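Local coordinates for uncharacterized protein PA2218 (Pseudomonas aeruginosa, PDB 2HDW) that is of unknown function but adopts the alpha/beta hydrolase fold and is probably a hydrolase, at residues F60-K65 and Y116-A121; R123-L128 and R358-F363; T269-H274 and Y348-R353; H68-F73 and T135-G140. All coordinates share one frame; numbering follows the deposited sequence.

Contact 1: F60-K65 and Y116-A121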
# COMPACT_ATOMS: atom_id res chain seq x y z
N PHE A 60 2.15 13.51 9.94
CA PHE A 60 1.69 13.37 11.32
C PHE A 60 2.90 13.62 12.21
O PHE A 60 4.04 13.44 11.79
CB PHE A 60 1.15 11.95 11.53
CG PHE A 60 2.10 10.88 11.13
CD1 PHE A 60 3.05 10.40 12.02
CD2 PHE A 60 2.10 10.38 9.83
CE1 PHE A 60 3.99 9.45 11.63
CE2 PHE A 60 3.03 9.44 9.42
CZ PHE A 60 3.98 8.97 10.32
N PRO A 61 2.67 14.02 13.47
CA PRO A 61 3.78 14.29 14.39
C PRO A 61 4.48 13.03 14.88
O PRO A 61 3.86 11.97 15.00
CB PRO A 61 3.11 15.05 15.55
CG PRO A 61 1.77 15.48 15.00
CD PRO A 61 1.38 14.32 14.12
N LEU A 62 5.76 13.16 15.17
CA LEU A 62 6.55 12.04 15.69
C LEU A 62 6.07 11.75 17.11
O LEU A 62 5.90 12.67 17.91
CB LEU A 62 8.03 12.41 15.70
CG LEU A 62 9.00 11.41 16.34
CD1 LEU A 62 8.97 10.08 15.60
CD2 LEU A 62 10.40 12.01 16.31
N SER A 63 5.85 10.48 17.41
CA SER A 63 5.39 10.06 18.73
C SER A 63 6.53 9.90 19.73
O SER A 63 7.56 9.28 19.42
CB SER A 63 4.62 8.74 18.63
OG SER A 63 4.33 8.25 19.93
N ALA A 64 6.35 10.44 20.92
CA ALA A 64 7.37 10.36 21.96
C ALA A 64 7.47 8.95 22.53
O ALA A 64 8.43 8.63 23.23
CB ALA A 64 7.07 11.36 23.07
N LYS A 65 6.49 8.11 22.23
CA LYS A 65 6.48 6.75 22.74
C LYS A 65 7.18 5.75 21.82
O LYS A 65 7.21 4.56 22.10
CB LYS A 65 5.04 6.29 22.98
CG LYS A 65 4.31 7.07 24.06
CD LYS A 65 3.00 6.40 24.43
CE LYS A 65 2.35 7.09 25.62
NZ LYS A 65 1.12 6.38 26.07
N TYR A 116 -0.10 4.67 10.21
CA TYR A 116 -0.47 3.34 10.69
C TYR A 116 0.69 2.69 11.44
O TYR A 116 0.51 2.16 12.53
CB TYR A 116 -0.88 2.43 9.53
CG TYR A 116 -2.34 2.48 9.15
CD1 TYR A 116 -2.90 3.61 8.54
CD2 TYR A 116 -3.16 1.38 9.35
CE1 TYR A 116 -4.24 3.63 8.15
CE2 TYR A 116 -4.49 1.38 8.96
CZ TYR A 116 -5.03 2.50 8.36
OH TYR A 116 -6.34 2.47 7.96
N ALA A 117 1.88 2.73 10.83
CA ALA A 117 3.07 2.12 11.43
C ALA A 117 3.42 2.71 12.80
O ALA A 117 3.72 1.97 13.74
CB ALA A 117 4.26 2.26 10.48
N GLN A 118 3.39 4.03 12.92
CA GLN A 118 3.71 4.65 14.19
C GLN A 118 2.66 4.30 15.25
O GLN A 118 3.00 4.02 16.39
CB GLN A 118 3.82 6.17 14.07
CG GLN A 118 4.29 6.81 15.36
CD GLN A 118 4.56 8.30 15.24
OE1 GLN A 118 3.64 9.10 15.12
NE2 GLN A 118 5.83 8.67 15.28
N THR A 119 1.40 4.34 14.84
CA THR A 119 0.29 4.05 15.75
C THR A 119 0.37 2.62 16.25
O THR A 119 0.16 2.36 17.44
CB THR A 119 -1.06 4.26 15.05
OG1 THR A 119 -1.14 5.60 14.57
CG2 THR A 119 -2.22 4.01 16.02
N MET A 120 0.68 1.68 15.36
CA MET A 120 0.76 0.29 15.78
C MET A 120 2.02 0.05 16.62
O MET A 120 2.05 -0.85 17.46
CB MET A 120 0.72 -0.63 14.56
CG MET A 120 -0.66 -0.65 13.88
SD MET A 120 -2.00 -1.25 14.98
CE MET A 120 -1.51 -2.86 15.17
N ALA A 121 3.04 0.87 16.41
CA ALA A 121 4.27 0.76 17.20
C ALA A 121 3.94 1.20 18.63
O ALA A 121 4.54 0.72 19.59
CB ALA A 121 5.35 1.63 16.61

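Contact 2: R123-L128 and R358-F363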
# COMPACT_ATOMS: atom_id res chain seq x y z
N ARG A 123 1.28 0.55 19.91
CA ARG A 123 0.47 -0.57 20.39
C ARG A 123 1.34 -1.79 20.73
O ARG A 123 0.81 -2.88 20.96
CB ARG A 123 -0.58 -0.97 19.34
CG ARG A 123 -1.48 0.17 18.88
CD ARG A 123 -2.28 0.75 20.04
NE ARG A 123 -3.03 1.94 19.65
CZ ARG A 123 -4.35 1.98 19.48
NH1 ARG A 123 -5.09 0.89 19.66
NH2 ARG A 123 -4.94 3.12 19.14
N GLY A 124 2.65 -1.62 20.73
CA GLY A 124 3.54 -2.72 21.08
C GLY A 124 4.17 -3.53 19.97
O GLY A 124 4.83 -4.53 20.23
N PHE A 125 3.99 -3.12 18.72
CA PHE A 125 4.57 -3.86 17.60
C PHE A 125 5.77 -3.12 17.00
O PHE A 125 5.88 -1.90 17.10
CB PHE A 125 3.52 -4.07 16.49
CG PHE A 125 2.29 -4.83 16.94
CD1 PHE A 125 2.24 -6.22 16.82
CD2 PHE A 125 1.20 -4.17 17.50
CE1 PHE A 125 1.12 -6.94 17.25
CE2 PHE A 125 0.07 -4.88 17.94
CZ PHE A 125 0.03 -6.26 17.81
N VAL A 126 6.68 -3.87 16.39
CA VAL A 126 7.82 -3.27 15.71
C VAL A 126 7.20 -3.08 14.32
O VAL A 126 6.64 -4.02 13.78
CB VAL A 126 9.01 -4.23 15.60
CG1 VAL A 126 10.00 -3.70 14.58
CG2 VAL A 126 9.67 -4.41 16.96
N THR A 127 7.29 -1.88 13.76
CA THR A 127 6.67 -1.64 12.46
C THR A 127 7.56 -1.00 11.41
O THR A 127 8.58 -0.38 11.71
CB THR A 127 5.41 -0.78 12.60
OG1 THR A 127 5.77 0.51 13.09
CG2 THR A 127 4.43 -1.44 13.57
N LEU A 128 7.13 -1.13 10.16
CA LEU A 128 7.88 -0.61 9.03
C LEU A 128 6.95 -0.12 7.92
O LEU A 128 6.07 -0.85 7.47
CB LEU A 128 8.80 -1.71 8.51
CG LEU A 128 9.83 -1.46 7.41
CD1 LEU A 128 10.87 -0.45 7.89
CD2 LEU A 128 10.51 -2.78 7.06
N ARG A 358 -9.04 -2.91 17.19
CA ARG A 358 -9.32 -4.18 16.52
C ARG A 358 -8.13 -4.70 15.73
O ARG A 358 -7.90 -5.90 15.67
CB ARG A 358 -10.51 -4.03 15.58
CG ARG A 358 -11.77 -4.73 16.04
CD ARG A 358 -11.95 -6.10 15.39
NE ARG A 358 -10.94 -7.07 15.79
CZ ARG A 358 -10.90 -8.33 15.36
NH1 ARG A 358 -11.83 -8.77 14.52
NH2 ARG A 358 -9.94 -9.15 15.77
N ILE A 359 -7.40 -3.79 15.08
CA ILE A 359 -6.25 -4.21 14.31
C ILE A 359 -5.17 -4.74 15.26
O ILE A 359 -4.59 -5.80 15.01
CB ILE A 359 -5.70 -3.04 13.46
CG1 ILE A 359 -6.76 -2.62 12.43
CG2 ILE A 359 -4.42 -3.46 12.76
CD1 ILE A 359 -6.38 -1.43 11.57
N ALA A 360 -4.92 -4.02 16.35
CA ALA A 360 -3.92 -4.45 17.33
C ALA A 360 -4.37 -5.77 17.97
O ALA A 360 -3.57 -6.70 18.14
CB ALA A 360 -3.74 -3.38 18.41
N GLY A 361 -5.65 -5.84 18.33
CA GLY A 361 -6.18 -7.05 18.94
C GLY A 361 -6.04 -8.23 18.00
O GLY A 361 -5.74 -9.35 18.42
N PHE A 362 -6.27 -7.98 16.72
CA PHE A 362 -6.16 -9.02 15.69
C PHE A 362 -4.75 -9.59 15.66
O PHE A 362 -4.55 -10.80 15.75
CB PHE A 362 -6.51 -8.41 14.33
CG PHE A 362 -6.34 -9.36 13.17
CD1 PHE A 362 -7.30 -10.33 12.91
CD2 PHE A 362 -5.25 -9.25 12.32
CE1 PHE A 362 -7.17 -11.18 11.80
CE2 PHE A 362 -5.11 -10.09 11.21
CZ PHE A 362 -6.08 -11.05 10.95
N PHE A 363 -3.76 -8.72 15.51
CA PHE A 363 -2.38 -9.18 15.46
C PHE A 363 -1.88 -9.71 16.80
O PHE A 363 -1.04 -10.60 16.83
CB PHE A 363 -1.45 -8.08 14.93
CG PHE A 363 -1.61 -7.81 13.46
CD1 PHE A 363 -1.39 -8.83 12.53
CD2 PHE A 363 -1.98 -6.55 13.00
CE1 PHE A 363 -1.54 -8.59 11.16
CE2 PHE A 363 -2.13 -6.30 11.63
CZ PHE A 363 -1.91 -7.32 10.71

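Contact 3: T269-H274 and Y348-R353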
# COMPACT_ATOMS: atom_id res chain seq x y z
N THR A 269 -3.78 18.95 -0.09
CA THR A 269 -3.96 19.99 0.92
C THR A 269 -2.99 19.59 2.01
O THR A 269 -2.41 18.50 1.97
CB THR A 269 -5.38 20.01 1.53
OG1 THR A 269 -5.54 18.91 2.42
CG2 THR A 269 -6.44 19.96 0.44
N PRO A 270 -2.78 20.46 3.00
CA PRO A 270 -1.86 20.13 4.09
C PRO A 270 -2.25 18.85 4.84
O PRO A 270 -1.43 18.25 5.54
CB PRO A 270 -1.92 21.37 4.97
CG PRO A 270 -2.05 22.46 3.95
CD PRO A 270 -3.11 21.90 3.02
N ARG A 271 -3.50 18.41 4.68
CA ARG A 271 -3.97 17.20 5.36
C ARG A 271 -3.08 15.98 5.10
O ARG A 271 -2.65 15.31 6.04
CB ARG A 271 -5.41 16.88 4.96
CG ARG A 271 -5.98 15.64 5.63
CD ARG A 271 -7.39 15.32 5.16
NE ARG A 271 -7.86 14.05 5.70
CZ ARG A 271 -9.07 13.54 5.48
NH1 ARG A 271 -9.95 14.20 4.73
NH2 ARG A 271 -9.40 12.37 6.00
N GLY A 272 -2.80 15.69 3.83
CA GLY A 272 -1.97 14.54 3.53
C GLY A 272 -0.99 14.72 2.39
O GLY A 272 -0.41 13.76 1.90
N TYR A 273 -0.79 15.96 1.97
CA TYR A 273 0.11 16.24 0.87
C TYR A 273 1.58 15.93 1.17
O TYR A 273 2.08 16.22 2.25
CB TYR A 273 0.00 17.71 0.45
CG TYR A 273 1.03 18.13 -0.58
CD1 TYR A 273 0.81 17.91 -1.94
CD2 TYR A 273 2.23 18.72 -0.19
CE1 TYR A 273 1.77 18.26 -2.89
CE2 TYR A 273 3.20 19.07 -1.14
CZ TYR A 273 2.96 18.84 -2.48
OH TYR A 273 3.91 19.19 -3.42
N HIS A 274 2.25 15.31 0.21
CA HIS A 274 3.68 15.06 0.32
C HIS A 274 4.23 15.13 -1.10
O HIS A 274 3.78 14.40 -1.98
CB HIS A 274 4.02 13.72 0.96
CG HIS A 274 5.46 13.61 1.32
ND1 HIS A 274 6.46 13.47 0.38
CD2 HIS A 274 6.10 13.75 2.51
CE1 HIS A 274 7.64 13.52 0.97
NE2 HIS A 274 7.45 13.69 2.26
N TYR A 348 -7.82 6.60 5.99
CA TYR A 348 -6.46 6.99 5.68
C TYR A 348 -5.81 7.60 6.93
O TYR A 348 -4.71 7.22 7.32
CB TYR A 348 -6.44 8.06 4.57
CG TYR A 348 -6.37 7.56 3.14
CD1 TYR A 348 -6.74 6.25 2.81
CD2 TYR A 348 -5.96 8.41 2.11
CE1 TYR A 348 -6.70 5.80 1.49
CE2 TYR A 348 -5.92 7.97 0.79
CZ TYR A 348 -6.29 6.67 0.48
OH TYR A 348 -6.27 6.24 -0.83
N ASP A 349 -6.53 8.53 7.56
CA ASP A 349 -5.99 9.22 8.72
C ASP A 349 -6.95 9.54 9.87
O ASP A 349 -6.54 10.16 10.84
CB ASP A 349 -5.35 10.53 8.26
CG ASP A 349 -6.35 11.48 7.61
OD1 ASP A 349 -7.47 11.03 7.30
OD2 ASP A 349 -6.03 12.67 7.41
N ARG A 350 -8.22 9.14 9.76
CA ARG A 350 -9.16 9.43 10.84
C ARG A 350 -9.07 8.42 11.97
O ARG A 350 -9.51 7.27 11.84
CB ARG A 350 -10.60 9.47 10.31
CG ARG A 350 -10.88 10.54 9.26
CD ARG A 350 -10.55 11.95 9.75
NE ARG A 350 -11.14 12.97 8.89
CZ ARG A 350 -10.64 14.19 8.71
NH1 ARG A 350 -9.52 14.54 9.33
NH2 ARG A 350 -11.24 15.05 7.90
N LEU A 351 -8.49 8.85 13.09
CA LEU A 351 -8.32 7.99 14.26
C LEU A 351 -9.62 7.44 14.82
O LEU A 351 -9.65 6.35 15.39
CB LEU A 351 -7.55 8.74 15.35
CG LEU A 351 -6.04 8.50 15.39
CD1 LEU A 351 -5.79 7.07 15.85
CD2 LEU A 351 -5.40 8.75 14.03
N ASP A 352 -10.70 8.19 14.67
CA ASP A 352 -12.00 7.78 15.16
C ASP A 352 -12.73 6.90 14.15
O ASP A 352 -13.84 6.44 14.41
CB ASP A 352 -12.84 9.02 15.49
CG ASP A 352 -12.88 10.01 14.34
OD1 ASP A 352 -11.79 10.42 13.87
OD2 ASP A 352 -13.99 10.39 13.92
N ARG A 353 -12.11 6.68 13.00
CA ARG A 353 -12.71 5.85 11.96
C ARG A 353 -11.87 4.59 11.72
O ARG A 353 -12.40 3.53 11.37
CB ARG A 353 -12.84 6.65 10.65
CG ARG A 353 -13.68 7.92 10.77
CD ARG A 353 -15.11 7.59 11.19
NE ARG A 353 -15.90 8.78 11.48
CZ ARG A 353 -16.35 9.64 10.56
NH1 ARG A 353 -16.09 9.44 9.28
NH2 ARG A 353 -17.07 10.68 10.94
O HOH W 1 -3.38 13.07 7.69

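Contact 4: H68-F73 and T135-G140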
# COMPACT_ATOMS: atom_id res chain seq x y z
N HIS A 68 12.38 6.00 16.32
CA HIS A 68 12.33 5.98 14.87
C HIS A 68 13.66 6.21 14.16
O HIS A 68 14.51 6.97 14.63
CB HIS A 68 11.33 7.01 14.37
CG HIS A 68 11.48 7.34 12.91
ND1 HIS A 68 12.46 8.18 12.44
CD2 HIS A 68 10.82 6.87 11.82
CE1 HIS A 68 12.41 8.21 11.12
NE2 HIS A 68 11.42 7.43 10.72
N ARG A 69 13.81 5.55 13.01
CA ARG A 69 15.00 5.68 12.17
C ARG A 69 14.67 5.14 10.78
O ARG A 69 13.77 4.31 10.62
CB ARG A 69 16.20 4.94 12.78
CG ARG A 69 16.17 3.42 12.71
CD ARG A 69 17.53 2.87 13.13
NE ARG A 69 17.79 1.52 12.62
CZ ARG A 69 17.39 0.40 13.20
NH1 ARG A 69 16.70 0.45 14.34
NH2 ARG A 69 17.69 -0.78 12.65
N LYS A 70 15.38 5.64 9.76
CA LYS A 70 15.13 5.20 8.39
C LYS A 70 16.05 4.06 8.00
O LYS A 70 17.20 4.00 8.43
CB LYS A 70 15.32 6.38 7.43
CG LYS A 70 14.79 7.71 7.98
CD LYS A 70 13.64 8.31 7.16
CE LYS A 70 14.11 8.85 5.83
NZ LYS A 70 13.13 9.84 5.26
N VAL A 71 15.54 3.13 7.20
CA VAL A 71 16.35 1.99 6.77
C VAL A 71 16.15 1.73 5.29
O VAL A 71 15.27 2.32 4.66
CB VAL A 71 15.97 0.71 7.54
CG1 VAL A 71 16.19 0.92 9.04
CG2 VAL A 71 14.52 0.32 7.26
N THR A 72 16.99 0.86 4.74
CA THR A 72 16.90 0.48 3.34
C THR A 72 17.13 -1.03 3.23
O THR A 72 17.70 -1.65 4.14
CB THR A 72 17.96 1.21 2.49
OG1 THR A 72 19.27 0.76 2.87
CG2 THR A 72 17.86 2.70 2.68
N PHE A 73 16.67 -1.61 2.13
CA PHE A 73 16.82 -3.04 1.89
C PHE A 73 16.44 -3.31 0.43
O PHE A 73 15.64 -2.57 -0.15
CB PHE A 73 15.92 -3.83 2.84
CG PHE A 73 14.50 -3.35 2.87
CD1 PHE A 73 13.61 -3.72 1.86
CD2 PHE A 73 14.05 -2.52 3.89
CE1 PHE A 73 12.29 -3.26 1.87
CE2 PHE A 73 12.73 -2.06 3.91
CZ PHE A 73 11.85 -2.43 2.90
N THR A 135 9.48 4.55 -6.42
CA THR A 135 8.79 5.71 -5.84
C THR A 135 9.36 6.20 -4.52
O THR A 135 10.20 5.54 -3.91
CB THR A 135 7.29 5.40 -5.61
OG1 THR A 135 7.15 4.47 -4.53
CG2 THR A 135 6.67 4.80 -6.87
N GLY A 136 8.90 7.37 -4.08
CA GLY A 136 9.38 7.94 -2.84
C GLY A 136 10.88 8.10 -2.79
O GLY A 136 11.49 8.65 -3.71
N GLU A 137 11.50 7.61 -1.72
CA GLU A 137 12.95 7.69 -1.58
C GLU A 137 13.62 6.41 -2.05
O GLU A 137 14.85 6.31 -2.06
CB GLU A 137 13.33 7.98 -0.13
CG GLU A 137 12.84 9.32 0.37
CD GLU A 137 13.36 9.67 1.74
OE1 GLU A 137 12.98 8.99 2.71
OE2 GLU A 137 14.16 10.62 1.84
N SER A 138 12.82 5.42 -2.44
CA SER A 138 13.37 4.16 -2.94
C SER A 138 14.07 4.35 -4.28
O SER A 138 13.87 5.35 -4.97
CB SER A 138 12.26 3.12 -3.10
OG SER A 138 11.73 2.75 -1.85
N GLY A 139 14.91 3.38 -4.64
CA GLY A 139 15.62 3.44 -5.90
C GLY A 139 14.76 2.92 -7.03
O GLY A 139 13.58 2.59 -6.84
N GLY A 140 15.34 2.85 -8.23
CA GLY A 140 14.60 2.38 -9.37
C GLY A 140 14.38 3.46 -10.41
O GLY A 140 14.10 4.61 -10.08

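Contact 1: F60-K65 and Y116-A121
Gln118 reaches out of helix 112-122 and sets its amide group against the backbone and side chains of Phe60 to Ser63, in the loop that leads into the edge strand 66-74 of the alpha/beta hydrolase sheet. More than half of the roughly 200 Å² buried here belongs to this one residue. With chi1 at -174° and the chain extended beyond CG, the amide stands well clear of the helix backbone. Ser63 lies alongside the end of that chain: its CB is 3.4 Å from Gln118 CD and 3.8 Å from Gln118 CG. The Phe60 ring slides past in the opposite direction. Its CE1 comes within 4.1 Å of Gln118 CB, and the ring plane is turned 76° from the amide, which excludes a flat stack. Leu62 points its CB away from the helix, yet its CD1 branch swings back and crosses the Gln118 chain at about a right angle.

Further out, Tyr86 of strand 80-88 packs against both Phe60 and Gln118, and also against Ala117 and Ala121, so one aromatic spans the loop and the helix. Trp56 touches Leu62 and Gln118, and its NE1 is hydrogen-bonded to Phe60 O. Ser63 spends its hydroxyl locally: it pairs with Glu122 OE2 just beyond the helical segment, and it closes an ST turn in which Lys65 N donates to Ser63 OG at 3.2 Å, with an N-H...O angle of 154°.

Contact 2: R123-L128 and R358-F363
Phe125, Ala360 and Phe363 carry most of this buried contact, in which the C-terminal helix 356-366 of the alpha/beta hydrolase fold packs against the turn linking helix 112-122 to strand 126-130. That turn is a Schellman motif with Gly124, at positive phi, as its C-prime residue; the bond from Phe125 N to Met120 O belongs to it, just where the chain turns toward the strand.

The outer end of the Phe125 ring does the touching. CE1 sits 3.6 Å from Phe363 CB, and CZ is nearly as near the same atom, at 3.7 Å. On the rim of the ring, close to its plane, CZ also meets Ala360 O at 3.6 Å, so a ring edge and not a face is presented to that carbonyl. Ala360 lies one helical turn before Phe363. Its methyl is 4.1 Å from Phe125 CE2 and equally 4.1 Å from Arg123 CB, so it faces the notch between these two side chains. Arg123 meets it with its CB, while its NH1 forms a salt bridge with Asp357.

Phe363 has CG set anti to the carbonyl carbon (chi1 -72°), which leaves CB as the atom that meets Phe125, the two side chains crossing at about a right angle. The ring continues onto Ile99, Ala197 and Val199 of the sheet, and Phe362 CD2 stands 3.8 Å above one of its faces, over the centre.

Contact 3: T269-H274 and Y348-R353
Arg271 and Asp349 meet in a side-on, two-pronged salt bridge. Arg271 NE donates to Asp349 OD2 at 2.9 Å. Arg271 NH2 donates to Asp349 OD1 at 2.7 Å, and both bonds are nearly straight. Each oxygen accepts through its syn lone pair, and both lie within a few degrees of the guanidinium plane, so the two flat groups are almost coplanar. The fully stretched Arg271 chain, with chi1 at 180°, brings this edge to the carboxylate.

Stacking uses the guanidinium face instead. Arg350, bent at chi2, lays its own guanidinium flat on that of Arg271, with centres 3.6 Å apart. The carboxylate at the edge probably offsets part of the positive charge of the pair.

A water adds a third link, donating to Arg271 O at 2.9 Å and to Asp349 OD2 at 2.7 Å. OD2 is thus gripped twice.

This surface contact joins the loop after helix 258-267 to the short, weakly bonded helix 346-349 and its exit. Tyr266 of helix 258-267 packs against both Arg271 and Asp349, while Tyr348 O is hydrogen-bonded to Ser112 OG at the start of helix 112-122.

Contact 4: H68-F73 and T135-G140
Lys70 reaches Glu137 across a CA-CA separation of 10.5 Å between Lys70 and Glu137, and only the far end of the lysine makes the contact. From CB, which leads toward the Glu137 loop, the chain starts with chi1 at -39°, still near its usual value, and chi2 at -117°, well off staggered, and bends again at chi3. Lys70 CG is still 5.7 Å from Glu137 OE1, and CD makes no close approach to the glutamate either. On the way out the side chain passes Leu52 and touches Asp84 of the adjacent strand 80-88. CE is the first atom to come close, at 3.3 Å from Glu137 OE1, and NZ completes the approach with a salt-bridging hydrogen bond of 2.7 Å to that same Glu137 OE1.

The lysine belongs to strand 66-74, an outermost, antiparallel strand of the alpha/beta hydrolase sheet, whereas the glutamate sits in the loop that follows strand 126-130. A type II' turn from Thr135 to Ser138 shapes this loop, with Gly136 at positive phi. Glu137 N is held by Asp131 OD2, and Ser138 OG is bonded to Asp131 O and Ala82 N, which together position the base of the glutamate.

Both carboxylate oxygens are engaged. OE1 also takes a salt bridge from Lys109 NZ, so two ammonium groups share it, and OE2 is hydrogen-bonded to Thr53 N. Lys70 NZ approaches OE1 on the syn side, 17° out of the carboxylate plane, and remains 3.7 Å from Glu137 OE2.

Overall arrangement
Contacts 1 and 2, with centres 12 Å apart, flank the C-terminal half of helix 112-122. They join directly where Ala117 O lies 2.6 Å from Thr127 OG1, and where Met120 CE packs 3.6 Å from Ala360 CA. Contact 4 reaches contact 2 through the sheet, Leu128 CD1 lying 3.8 Å from Val71 CG2, although their centres are 22 Å apart. Contact 3 touches contact 1 where Tyr116 CE1 is 3.7 Å from Tyr348 O. Tyr348 also packs on Cys179, in the turn between strand 173-178 and helix 180-191, the position where this fold usually carries its nucleophile elbow, so segment 348-353 probably borders the presumed active site.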